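Local coordinates for protein exoribonuclease II, mitochondrial (Candida glabrata, PDB 6F3H) that degrades RNA from the 3' end in mitochondria as the exoribonuclease subunit of the mtEXO degradosome, with a magnesium-binding RNB-family active site, at residues A[628-632]-A[707-711]; A[395-399]-A[545-549]. The protein carries 1 engineered substitution. All blocks are in the same frame, centred on the assembly; numbering follows the deposited sequence.

How the contacts relate
Both contacts belong to the RNB region, and each sets an extended loop against one face of a helix; they have no element in common. Their centres lie 29 Å apart, their nearest atoms about 13 Å apart. Contact 1, between 628-632 and helix 703-716, is the buried one, away from the magnesium site. Contact 2, between 395-399 and helix 543-567, is only partly buried and lies further from the middle of the chain, yet closer to the metal. The areas covered are nearly equal, 255 and 259 Å². The chemistry differs: an asparagine amide pairs with loop backbone in contact 1, whereas contact 2 is held by proline and phenylalanine packed on glutamine and leucine.

Contact 1 of 2, residues A[628-632]-A[707-711]; sequences IPGVY and INHLQ
Build 628-632 as an extended loop running from helix 603-625 into strand 632-634, with phi/psi near -106/132 at Ile-628 and -142/164 at Gly-630, and lay it beside a regular helical turn, 707-711. Two CA pairs set the register: Gly-630 with Asn-708 at 5.7 Å and Ile-628 with Gln-711 at 7.5 Å. Asn-708 is the key side chain. With chi1 -66° (m) and chi2 -26°, its amide reaches the loop backbone: Val-631 N donates to Asn-708 OD1 at 3.0 Å and 168°, whereas Asn-708 ND2 is held chiefly by Thr-695 O and makes only a weak 3.5 Å return bond to Val-631 O. Gly-630 CA sits 3.5 Å from that same OD1. Val-631, chi1 t, points toward the helix and brings CG2 to 4.0 Å from CG2 of Ile-707 (m, t); Val-732 and Phe-735 of helix 725-761 touch this pair. One turn on, Gln-711 (m, m) packs its CB 4.0 Å from Ile-628 CG2, beside Phe-623. The side chain of Asn-708 thus pairs with the loop backbone much as a neighbouring strand would, so the N-H of buried Val-631 is satisfied, and its C=O weakly so, by one side chain among mostly apolar neighbours.

Contact 2 of 2, residues A[395-399]-A[545-549]; sequences MPVFC and QKKQL
This is a loop-on-helix contact, partly buried, in which the segment between strands 390-391 and 410-416 packs its side chains on the first turns of helix 543-567. Residues 395-399 are extended (Pro-396 -80/138, Phe-398 -96/116), so alternate residues Pro-396 and Phe-398 point toward the helix. Nearest CA pairs are Pro-396 with Gln-545, 7.8 Å, and Phe-398 with Leu-549, 8.8 Å. The Phe-398 ring (chi1 -56°, m; chi2 -74°) receives Leu-549 (m, t) over one face: CD2 stands 3.9 Å from the ring centroid, 4° off the normal, a CH-pi contact. At the ring edge, Phe-398 CZ is 3.7 Å from Gln-548 OE1. Pro-396 CG lies 3.8 Å from Gln-548 NE2, whose hydrogen bond goes to Ile-414 O of strand 410-416. The nearest atom of the Phe-398 side chain is about 9 Å from the bound magnesium ion, and the loop continues to its ligand Asp-401. Dispersion and side-chain shape therefore join the two segments, while the glutamine amide ties the helix to the neighbouring strand.

Contact 1 of 2, residues A[628-632]-A[707-711]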
ATOM      1  N   ILE A 628     -13.243  21.642  -7.860  1.00 69.71           N
ATOM      2  CA  ILE A 628     -13.328  20.317  -8.478  1.00 74.45           C
ATOM      3  C   ILE A 628     -13.061  19.254  -7.419  1.00 76.31           C
ATOM      4  O   ILE A 628     -12.118  19.396  -6.622  1.00 74.98           O
ATOM      5  CB  ILE A 628     -12.363  20.143  -9.670  1.00 74.65           C
ATOM      6  CG1 ILE A 628     -12.410  21.354 -10.587  1.00 81.26           C
ATOM      7  CG2 ILE A 628     -12.736  18.898 -10.502  1.00 65.75           C
ATOM      8  CD1 ILE A 628     -11.517  21.217 -11.806  1.00 81.21           C
ATOM      9  N   PRO A 629     -13.895  18.221  -7.342  1.00 73.86           N
ATOM     10  CA  PRO A 629     -13.596  17.071  -6.489  1.00 68.00           C
ATOM     11  C   PRO A 629     -12.423  16.278  -7.040  1.00 62.19           C
ATOM     12  O   PRO A 629     -12.447  15.821  -8.188  1.00 59.46           O
ATOM     13  CB  PRO A 629     -14.891  16.252  -6.551  1.00 66.26           C
ATOM     14  CG  PRO A 629     -15.932  17.207  -6.995  1.00 66.88           C
ATOM     15  CD  PRO A 629     -15.254  18.159  -7.900  1.00 71.37           C
ATOM     16  N   GLY A 630     -11.418  16.072  -6.190  1.00 61.65           N
ATOM     17  CA  GLY A 630     -10.247  15.318  -6.582  1.00 61.64           C
ATOM     18  C   GLY A 630      -9.744  14.459  -5.439  1.00 58.06           C
ATOM     19  O   GLY A 630     -10.064  14.687  -4.275  1.00 59.51           O
ATOM     20  N   VAL A 631      -8.902  13.496  -5.801  1.00 53.96           N
ATOM     21  CA  VAL A 631      -8.251  12.602  -4.856  1.00 41.88           C
ATOM     22  C   VAL A 631      -6.873  13.156  -4.550  1.00 45.13           C
ATOM     23  O   VAL A 631      -5.968  13.076  -5.381  1.00 55.59           O
ATOM     24  CB  VAL A 631      -8.128  11.193  -5.426  1.00 37.82           C
ATOM     25  CG1 VAL A 631      -7.580  10.278  -4.364  1.00 41.75           C
ATOM     26  CG2 VAL A 631      -9.461  10.741  -5.967  1.00 37.75           C
ATOM     27  N   TYR A 632      -6.685  13.637  -3.341  1.00 40.25           N
ATOM     28  CA  TYR A 632      -5.412  14.218  -2.960  1.00 41.70           C
ATOM     29  C   TYR A 632      -4.577  13.169  -2.261  1.00 42.15           C
ATOM     30  O   TYR A 632      -5.068  12.108  -1.893  1.00 43.73           O
ATOM     31  CB  TYR A 632      -5.612  15.436  -2.052  1.00 43.76           C
ATOM     32  CG  TYR A 632      -6.526  16.479  -2.650  1.00 47.37           C
ATOM     33  CD1 TYR A 632      -7.889  16.243  -2.786  1.00 51.37           C
ATOM     34  CD2 TYR A 632      -6.021  17.694  -3.109  1.00 49.27           C
ATOM     35  CE1 TYR A 632      -8.730  17.187  -3.353  1.00 60.10           C
ATOM     36  CE2 TYR A 632      -6.857  18.652  -3.687  1.00 51.11           C
ATOM     37  CZ  TYR A 632      -8.217  18.396  -3.804  1.00 62.12           C
ATOM     38  OH  TYR A 632      -9.095  19.322  -4.363  1.00 67.63           O
ATOM     39  N   ILE A 707      -8.770   9.010 -11.859  1.00 55.87           N
ATOM     40  CA  ILE A 707     -10.035   9.685 -11.574  1.00 54.03           C
ATOM     41  C   ILE A 707      -9.912  11.191 -11.739  1.00 52.50           C
ATOM     42  O   ILE A 707     -10.824  11.850 -12.254  1.00 53.98           O
ATOM     43  CB  ILE A 707     -10.502   9.319 -10.165  1.00 54.46           C
ATOM     44  CG1 ILE A 707     -11.276   8.017 -10.240  1.00 61.58           C
ATOM     45  CG2 ILE A 707     -11.292  10.442  -9.555  1.00 49.69           C
ATOM     46  CD1 ILE A 707     -11.966   7.680  -8.973  1.00 65.40           C
ATOM     47  N   ASN A 708      -8.795  11.759 -11.281  1.00 52.97           N
ATOM     48  CA  ASN A 708      -8.516  13.170 -11.514  1.00 53.99           C
ATOM     49  C   ASN A 708      -8.587  13.513 -13.006  1.00 55.14           C
ATOM     50  O   ASN A 708      -9.008  14.616 -13.368  1.00 58.40           O
ATOM     51  CB  ASN A 708      -7.139  13.514 -10.931  1.00 51.59           C
ATOM     52  CG  ASN A 708      -7.093  13.397  -9.398  1.00 50.24           C
ATOM     53  OD1 ASN A 708      -8.103  13.536  -8.733  1.00 49.52           O
ATOM     54  ND2 ASN A 708      -5.917  13.123  -8.848  1.00 50.94           N
ATOM     55  N   HIS A 709      -8.220  12.568 -13.887  1.00 52.86           N
ATOM     56  CA  HIS A 709      -8.272  12.824 -15.326  1.00 51.82           C
ATOM     57  C   HIS A 709      -9.699  12.904 -15.847  1.00 55.36           C
ATOM     58  O   HIS A 709     -10.011  13.787 -16.657  1.00 63.30           O
ATOM     59  CB  HIS A 709      -7.523  11.749 -16.093  1.00 44.12           C
ATOM     60  CG  HIS A 709      -6.057  12.008 -16.194  1.00 47.87           C
ATOM     61  ND1 HIS A 709      -5.367  12.719 -15.236  1.00 47.43           N
ATOM     62  CD2 HIS A 709      -5.143  11.629 -17.119  1.00 49.23           C
ATOM     63  CE1 HIS A 709      -4.091  12.776 -15.570  1.00 47.58           C
ATOM     64  NE2 HIS A 709      -3.929  12.123 -16.709  1.00 48.60           N
ATOM     65  N   LEU A 710     -10.573  11.986 -15.416  1.00 45.32           N
ATOM     66  CA  LEU A 710     -11.956  12.036 -15.874  1.00 41.63           C
ATOM     67  C   LEU A 710     -12.624  13.311 -15.420  1.00 49.74           C
ATOM     68  O   LEU A 710     -13.473  13.858 -16.129  1.00 55.25           O
ATOM     69  CB  LEU A 710     -12.734  10.849 -15.352  1.00 41.00           C
ATOM     70  CG  LEU A 710     -12.180   9.487 -15.755  1.00 48.80           C
ATOM     71  CD1 LEU A 710     -12.365   8.483 -14.604  1.00 50.98           C
ATOM     72  CD2 LEU A 710     -12.815   8.959 -17.025  1.00 43.18           C
ATOM     73  N   GLN A 711     -12.241  13.812 -14.254  1.00 44.84           N
ATOM     74  CA  GLN A 711     -12.779  15.096 -13.856  1.00 46.42           C
ATOM     75  C   GLN A 711     -12.294  16.181 -14.793  1.00 52.65           C
ATOM     76  O   GLN A 711     -13.040  17.118 -15.102  1.00 58.07           O
ATOM     77  CB  GLN A 711     -12.372  15.407 -12.416  1.00 49.23           C
ATOM     78  CG  GLN A 711     -12.976  14.459 -11.390  1.00 46.34           C
ATOM     79  CD  GLN A 711     -14.485  14.613 -11.258  1.00 48.11           C
ATOM     80  OE1 GLN A 711     -14.961  15.257 -10.330  1.00 48.22           O
ATOM     81  NE2 GLN A 711     -15.240  14.051 -12.209  1.00 38.01           N
TER

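Contact 2 of 2, residues A[395-399]-A[545-549]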
HETATM    1  N   MSE A 395       7.467  19.419 -31.890  1.00 53.19           N
HETATM    2  CA  MSE A 395       8.089  19.692 -30.637  1.00 61.11           C
HETATM    3  C   MSE A 395       8.441  18.389 -29.948  1.00 56.96           C
HETATM    4  O   MSE A 395       7.595  17.491 -29.836  1.00 60.08           O
HETATM    5  CB  MSE A 395       7.167  20.502 -29.778  1.00 80.53           C
HETATM    6  CG  MSE A 395       7.627  20.568 -28.371  1.00102.78           C
HETATM    7 SE   MSE A 395       6.294  21.424 -27.260  1.00121.27          SE
HETATM    8  CE  MSE A 395       7.492  22.537 -26.184  1.00127.43           C
ATOM      9  N   PRO A 396       9.700  18.290 -29.512  1.00 58.19           N
ATOM     10  CA  PRO A 396      10.213  17.041 -28.936  1.00 56.35           C
ATOM     11  C   PRO A 396       9.801  16.864 -27.491  1.00 55.38           C
ATOM     12  O   PRO A 396       9.881  17.787 -26.670  1.00 52.90           O
ATOM     13  CB  PRO A 396      11.732  17.192 -29.032  1.00 51.65           C
ATOM     14  CG  PRO A 396      11.968  18.640 -29.155  1.00 50.71           C
ATOM     15  CD  PRO A 396      10.679  19.375 -29.414  1.00 56.30           C
ATOM     16  N   VAL A 397       9.416  15.625 -27.187  1.00 58.72           N
ATOM     17  CA  VAL A 397       8.910  15.209 -25.886  1.00 49.83           C
ATOM     18  C   VAL A 397       9.822  14.146 -25.318  1.00 50.21           C
ATOM     19  O   VAL A 397       9.953  13.066 -25.904  1.00 56.09           O
ATOM     20  CB  VAL A 397       7.503  14.628 -26.006  1.00 46.26           C
ATOM     21  CG1 VAL A 397       6.969  14.346 -24.655  1.00 56.95           C
ATOM     22  CG2 VAL A 397       6.648  15.621 -26.738  1.00 56.47           C
ATOM     23  N   PHE A 398      10.351  14.395 -24.125  1.00 48.82           N
ATOM     24  CA  PHE A 398      11.275  13.486 -23.469  1.00 48.37           C
ATOM     25  C   PHE A 398      10.560  12.574 -22.469  1.00 48.95           C
ATOM     26  O   PHE A 398      10.048  13.041 -21.446  1.00 46.18           O
ATOM     27  CB  PHE A 398      12.356  14.292 -22.761  1.00 52.56           C
ATOM     28  CG  PHE A 398      13.114  15.242 -23.652  1.00 54.05           C
ATOM     29  CD1 PHE A 398      14.056  14.765 -24.555  1.00 54.40           C
ATOM     30  CD2 PHE A 398      12.936  16.616 -23.538  1.00 52.91           C
ATOM     31  CE1 PHE A 398      14.783  15.646 -25.346  1.00 55.80           C
ATOM     32  CE2 PHE A 398      13.661  17.503 -24.324  1.00 55.76           C
ATOM     33  CZ  PHE A 398      14.583  17.020 -25.226  1.00 58.52           C
ATOM     34  N   CYS A 399      10.579  11.263 -22.737  1.00 54.09           N
ATOM     35  CA  CYS A 399      10.018  10.230 -21.859  1.00 54.29           C
ATOM     36  C   CYS A 399      11.164   9.460 -21.220  1.00 53.24           C
ATOM     37  O   CYS A 399      11.663   8.475 -21.774  1.00 54.39           O
ATOM     38  CB  CYS A 399       9.100   9.303 -22.638  1.00 54.54           C
ATOM     39  SG  CYS A 399       7.656  10.142 -23.329  1.00 59.84           S
ATOM     40  N   GLN A 545      18.405  19.374 -28.790  1.00 60.53           N
ATOM     41  CA  GLN A 545      17.786  18.534 -27.780  1.00 58.62           C
ATOM     42  C   GLN A 545      18.663  18.447 -26.537  1.00 64.78           C
ATOM     43  O   GLN A 545      18.205  18.731 -25.424  1.00 73.03           O
ATOM     44  CB  GLN A 545      17.490  17.147 -28.368  1.00 55.51           C
ATOM     45  CG  GLN A 545      16.242  17.129 -29.304  1.00 56.78           C
ATOM     46  CD  GLN A 545      16.019  15.802 -30.059  1.00 55.74           C
ATOM     47  OE1 GLN A 545      16.749  14.842 -29.870  1.00 59.60           O
ATOM     48  NE2 GLN A 545      15.011  15.768 -30.926  1.00 51.92           N
ATOM     49  N   LYS A 546      19.943  18.113 -26.715  1.00 59.75           N
ATOM     50  CA  LYS A 546      20.854  18.037 -25.578  1.00 54.51           C
ATOM     51  C   LYS A 546      20.797  19.301 -24.725  1.00 54.79           C
ATOM     52  O   LYS A 546      20.846  19.226 -23.491  1.00 57.24           O
ATOM     53  CB  LYS A 546      22.276  17.752 -26.062  1.00 57.57           C
ATOM     54  CG  LYS A 546      23.360  18.042 -25.034  1.00 62.93           C
ATOM     55  CD  LYS A 546      24.708  17.410 -25.415  1.00 70.23           C
ATOM     56  CE  LYS A 546      25.829  17.873 -24.465  1.00 72.80           C
ATOM     57  NZ  LYS A 546      27.134  17.146 -24.620  1.00 75.17           N
ATOM     58  N   LYS A 547      20.649  20.473 -25.343  1.00 51.74           N
ATOM     59  CA  LYS A 547      20.601  21.665 -24.501  1.00 55.25           C
ATOM     60  C   LYS A 547      19.260  21.815 -23.787  1.00 58.13           C
ATOM     61  O   LYS A 547      19.221  22.384 -22.696  1.00 64.35           O
ATOM     62  CB  LYS A 547      20.981  22.924 -25.297  1.00 63.59           C
ATOM     63  CG  LYS A 547      20.683  24.284 -24.589  1.00 78.62           C
ATOM     64  CD  LYS A 547      21.422  24.580 -23.253  1.00 90.11           C
ATOM     65  CE  LYS A 547      22.948  24.347 -23.285  1.00 98.65           C
ATOM     66  NZ  LYS A 547      23.534  24.613 -21.920  1.00101.72           N
ATOM     67  N   GLN A 548      18.169  21.258 -24.311  1.00 50.43           N
ATOM     68  CA  GLN A 548      16.932  21.371 -23.550  1.00 47.44           C
ATOM     69  C   GLN A 548      17.036  20.596 -22.241  1.00 55.09           C
ATOM     70  O   GLN A 548      16.535  21.035 -21.196  1.00 54.92           O
ATOM     71  CB  GLN A 548      15.762  20.866 -24.376  1.00 47.15           C
ATOM     72  CG  GLN A 548      15.385  21.730 -25.553  1.00 53.71           C
ATOM     73  CD  GLN A 548      14.588  20.971 -26.589  1.00 58.63           C
ATOM     74  OE1 GLN A 548      15.108  20.072 -27.245  1.00 58.34           O
ATOM     75  NE2 GLN A 548      13.298  21.295 -26.708  1.00 60.08           N
ATOM     76  N   LEU A 549      17.749  19.475 -22.273  1.00 50.00           N
ATOM     77  CA  LEU A 549      17.983  18.698 -21.066  1.00 49.99           C
ATOM     78  C   LEU A 549      18.814  19.463 -20.043  1.00 55.83           C
ATOM     79  O   LEU A 549      18.478  19.479 -18.856  1.00 53.67           O
ATOM     80  CB  LEU A 549      18.665  17.392 -21.441  1.00 50.11           C
ATOM     81  CG  LEU A 549      17.852  16.510 -22.391  1.00 51.13           C
ATOM     82  CD1 LEU A 549      18.648  15.299 -22.774  1.00 48.84           C
ATOM     83  CD2 LEU A 549      16.599  16.052 -21.711  1.00 46.39           C
TER